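3-keto-5-aminohexanoate cleavage enzyme (Ralstonia eutropha, PDB 3C6C) probably cleaves 3-keto-5-aminohexanoate or a related beta-keto acid, using a divalent metal held in a TIM-barrel fold. Local coordinates at residues A[189-200]-A[229-237]. Numbering follows the deposited sequence.
Sequences SPGDILFGKQLI and IYQRNLIPA
I193 lies across Q231 and L234: its CD1 comes within 3.6 Å of Q231 CB, while its CG2 branch meets L234 CB at 3.9 Å and also reaches I235 CG1. With CG2 anti to the backbone N and CG1 anti to the carbonyl carbon (chi1 -64°), CG2 is turned to L234 and I235 while CG1 carries CD1 to Q231. One turn earlier, P190 CB packs tightly on L234 CD1, 3.4 Å away, and P190 CG sits at the edge of the Y230 ring, in its plane. The Y230 hydroxyl is hydrogen-bonded to T227 of the second subunit, and P190 packs on its own copy there, placing this end at a subunit interface. Helices 190-201 and 225-232 follow the parallel strands 182-187 and 210-214, as expected of successive beta/alpha units in a TIM barrel; I235 and P236 touch F211 on the latter strand. At the other end K197, bent at chi3 (-67°), donates a hydrogen bond from K197 NZ to L234 O at 2.7 Å, in the carbonyl plane and on a lone pair (C=O...N 142°). Its aliphatic part crosses the P236 ring obliquely, K197 CD lying 3.7 Å from P236 CG, which I200 CD1 reaches at 4.0 Å.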
loop_
_atom_site.group_PDB
_atom_site.type_symbol
_atom_site.label_atom_id
_atom_site.label_comp_id
_atom_site.label_asym_id
_atom_site.label_seq_id
_atom_site.Cartn_x
_atom_site.Cartn_y
_atom_site.Cartn_z
ATOM N N SER A 189 -0.134 10.277 13.991
ATOM C CA SER A 189 -0.460 10.668 12.607
ATOM C C SER A 189 0.790 10.796 11.759
ATOM O O SER A 189 1.869 10.856 12.286
ATOM C CB SER A 189 -1.151 12.024 12.594
ATOM O OG SER A 189 -0.227 13.049 12.958
ATOM N N PRO A 190 0.636 10.885 10.446
ATOM C CA PRO A 190 1.828 11.095 9.598
ATOM C C PRO A 190 2.434 12.482 9.838
ATOM O O PRO A 190 3.638 12.675 9.802
ATOM C CB PRO A 190 1.270 10.957 8.182
ATOM C CG PRO A 190 -0.174 11.167 8.314
ATOM C CD PRO A 190 -0.552 10.575 9.626
ATOM N N GLY A 191 1.553 13.431 10.081
ATOM C CA GLY A 191 1.953 14.804 10.366
ATOM C C GLY A 191 2.868 14.877 11.564
ATOM O O GLY A 191 3.850 15.609 11.581
ATOM N N ASP A 192 2.547 14.080 12.569
ATOM C CA ASP A 192 3.360 13.997 13.772
ATOM C C ASP A 192 4.769 13.472 13.444
ATOM O O ASP A 192 5.773 13.945 13.987
ATOM C CB ASP A 192 2.724 13.073 14.834
ATOM C CG ASP A 192 1.454 13.628 15.481
ATOM O OD1 ASP A 192 1.033 14.800 15.243
ATOM O OD2 ASP A 192 0.844 12.834 16.256
ATOM N N ILE A 193 4.818 12.471 12.571
ATOM C CA ILE A 193 6.094 11.887 12.118
ATOM C C ILE A 193 6.937 12.963 11.409
ATOM O O ILE A 193 8.150 13.063 11.605
ATOM C CB ILE A 193 5.914 10.641 11.233
ATOM C CG1 ILE A 193 5.259 9.529 12.077
ATOM C CG2 ILE A 193 7.251 10.205 10.628
ATOM C CD1 ILE A 193 4.749 8.322 11.266
ATOM N N LEU A 194 6.275 13.760 10.585
ATOM C CA LEU A 194 6.974 14.849 9.873
ATOM C C LEU A 194 7.597 15.817 10.862
ATOM O O LEU A 194 8.737 16.285 10.674
ATOM C CB LEU A 194 6.042 15.605 8.920
ATOM C CG LEU A 194 5.477 14.835 7.729
ATOM C CD1 LEU A 194 4.793 15.803 6.788
ATOM C CD2 LEU A 194 6.515 14.007 7.017
ATOM N N PHE A 195 6.878 16.119 11.928
ATOM C CA PHE A 195 7.408 17.079 12.909
ATOM C C PHE A 195 8.606 16.453 13.647
ATOM O O PHE A 195 9.587 17.122 13.959
ATOM C CB PHE A 195 6.368 17.597 13.896
ATOM C CG PHE A 195 6.947 18.593 14.860
ATOM C CD1 PHE A 195 7.477 19.788 14.369
ATOM C CD2 PHE A 195 7.081 18.308 16.197
ATOM C CE1 PHE A 195 8.068 20.712 15.224
ATOM C CE2 PHE A 195 7.668 19.228 17.059
ATOM C CZ PHE A 195 8.169 20.433 16.556
ATOM N N GLY A 196 8.510 15.157 13.938
ATOM C CA GLY A 196 9.638 14.423 14.546
ATOM C C GLY A 196 10.880 14.558 13.669
ATOM O O GLY A 196 11.998 14.761 14.145
ATOM N N LYS A 197 10.668 14.445 12.370
ATOM C CA LYS A 197 11.761 14.543 11.391
ATOM C C LYS A 197 12.334 15.955 11.379
ATOM O O LYS A 197 13.537 16.162 11.203
ATOM C CB LYS A 197 11.322 14.094 10.004
ATOM C CG LYS A 197 11.145 12.590 9.983
ATOM C CD LYS A 197 11.181 11.995 8.606
ATOM C CE LYS A 197 10.015 12.411 7.792
ATOM N NZ LYS A 197 9.914 11.545 6.520
ATOM N N GLN A 198 11.469 16.916 11.647
ATOM C CA GLN A 198 11.886 18.345 11.732
ATOM C C GLN A 198 12.774 18.575 12.954
ATOM O O GLN A 198 13.766 19.298 12.898
ATOM C CB GLN A 198 10.685 19.289 11.806
ATOM C CG GLN A 198 11.091 20.752 11.879
ATOM C CD GLN A 198 11.714 21.257 10.596
ATOM O OE1 GLN A 198 11.443 20.738 9.520
ATOM N NE2 GLN A 198 12.542 22.301 10.703
ATOM N N LEU A 199 12.400 17.947 14.059
ATOM C CA LEU A 199 13.208 18.007 15.287
ATOM C C LEU A 199 14.620 17.487 15.007
ATOM O O LEU A 199 15.617 18.052 15.461
ATOM C CB LEU A 199 12.549 17.208 16.427
ATOM C CG LEU A 199 11.285 17.823 17.021
ATOM C CD1 LEU A 199 10.571 16.873 18.012
ATOM C CD2 LEU A 199 11.631 19.139 17.707
ATOM N N ILE A 200 14.687 16.447 14.191
ATOM C CA ILE A 200 15.954 15.767 13.895
ATOM C C ILE A 200 16.775 16.736 13.053
ATOM O O ILE A 200 17.965 16.964 13.289
ATOM C CB ILE A 200 15.763 14.443 13.094
ATOM C CG1 ILE A 200 15.162 13.351 13.990
ATOM C CG2 ILE A 200 17.092 13.961 12.539
ATOM C CD1 ILE A 200 14.621 12.102 13.247
ATOM N N ILE A 229 2.131 0.162 7.937
ATOM C CA ILE A 229 3.026 0.144 6.753
ATOM C C ILE A 229 3.253 1.561 6.221
ATOM O O ILE A 229 4.374 1.985 5.908
ATOM C CB ILE A 229 2.459 -0.743 5.600
ATOM C CG1 ILE A 229 2.577 -2.217 5.978
ATOM C CG2 ILE A 229 3.206 -0.475 4.274
ATOM C CD1 ILE A 229 1.847 -3.169 5.037
ATOM N N TYR A 230 2.143 2.275 6.136
ATOM C CA TYR A 230 2.138 3.649 5.589
ATOM C C TYR A 230 3.004 4.574 6.440
ATOM O O TYR A 230 3.898 5.278 5.937
ATOM C CB TYR A 230 0.714 4.206 5.462
ATOM C CG TYR A 230 0.691 5.704 5.319
ATOM C CD1 TYR A 230 1.162 6.317 4.162
ATOM C CD2 TYR A 230 0.220 6.512 6.338
ATOM C CE1 TYR A 230 1.157 7.714 4.030
ATOM C CE2 TYR A 230 0.198 7.874 6.226
ATOM C CZ TYR A 230 0.672 8.484 5.066
ATOM O OH TYR A 230 0.647 9.836 4.964
ATOM N N GLN A 231 2.767 4.523 7.747
ATOM C CA GLN A 231 3.487 5.378 8.668
ATOM C C GLN A 231 4.953 4.948 8.766
ATOM O O GLN A 231 5.847 5.775 8.899
ATOM C CB GLN A 231 2.790 5.521 10.022
ATOM C CG GLN A 231 1.513 6.311 9.913
ATOM C CD GLN A 231 0.841 6.733 11.211
ATOM O OE1 GLN A 231 0.090 7.712 11.220
ATOM N NE2 GLN A 231 1.056 5.988 12.296
ATOM N N ARG A 232 5.204 3.649 8.695
ATOM C CA ARG A 232 6.571 3.154 8.806
ATOM C C ARG A 232 7.426 3.769 7.714
ATOM O O ARG A 232 8.584 4.132 7.917
ATOM C CB ARG A 232 6.643 1.625 8.683
ATOM C CG ARG A 232 8.077 1.067 8.783
ATOM C CD ARG A 232 8.151 -0.368 8.344
ATOM N NE ARG A 232 7.777 -0.514 6.942
ATOM C CZ ARG A 232 7.869 -1.645 6.256
ATOM N NH1 ARG A 232 8.346 -2.736 6.839
ATOM N NH2 ARG A 232 7.494 -1.681 4.980
ATOM N N ASN A 233 6.828 3.889 6.540
ATOM C CA ASN A 233 7.586 4.318 5.363
ATOM C C ASN A 233 7.970 5.807 5.435
ATOM O O ASN A 233 8.819 6.260 4.668
ATOM C CB ASN A 233 6.852 3.935 4.065
ATOM C CG ASN A 233 6.748 2.398 3.867
ATOM O OD1 ASN A 233 7.418 1.610 4.535
ATOM N ND2 ASN A 233 5.884 1.987 2.953
ATOM N N LEU A 234 7.364 6.530 6.381
ATOM C CA LEU A 234 7.682 7.959 6.630
ATOM C C LEU A 234 8.790 8.137 7.650
ATOM O O LEU A 234 9.366 9.217 7.799
ATOM C CB LEU A 234 6.467 8.716 7.146
ATOM C CG LEU A 234 5.261 8.806 6.204
ATOM C CD1 LEU A 234 4.074 9.505 6.922
ATOM C CD2 LEU A 234 5.622 9.529 4.918
ATOM N N ILE A 235 9.061 7.072 8.379
ATOM C CA ILE A 235 10.078 7.111 9.460
ATOM C C ILE A 235 11.504 7.027 8.885
ATOM O O ILE A 235 11.777 6.234 7.973
ATOM C CB ILE A 235 9.786 6.057 10.550
ATOM C CG1 ILE A 235 8.547 6.504 11.325
ATOM C CG2 ILE A 235 10.968 5.949 11.525
ATOM C CD1 ILE A 235 7.992 5.483 12.256
ATOM N N PRO A 236 12.426 7.863 9.389
ATOM C CA PRO A 236 13.796 7.789 8.843
ATOM C C PRO A 236 14.444 6.419 8.933
ATOM O O PRO A 236 14.254 5.677 9.877
ATOM C CB PRO A 236 14.579 8.832 9.677
ATOM C CG PRO A 236 13.569 9.686 10.297
ATOM C CD PRO A 236 12.318 8.874 10.452
ATOM N N ALA A 237 15.219 6.105 7.907
ATOM C CA ALA A 237 15.838 4.783 7.805
ATOM C C ALA A 237 16.763 4.439 8.973
ATOM O O ALA A 237 16.919 3.275 9.337
ATOM C CB ALA A 237 16.574 4.631 6.494
#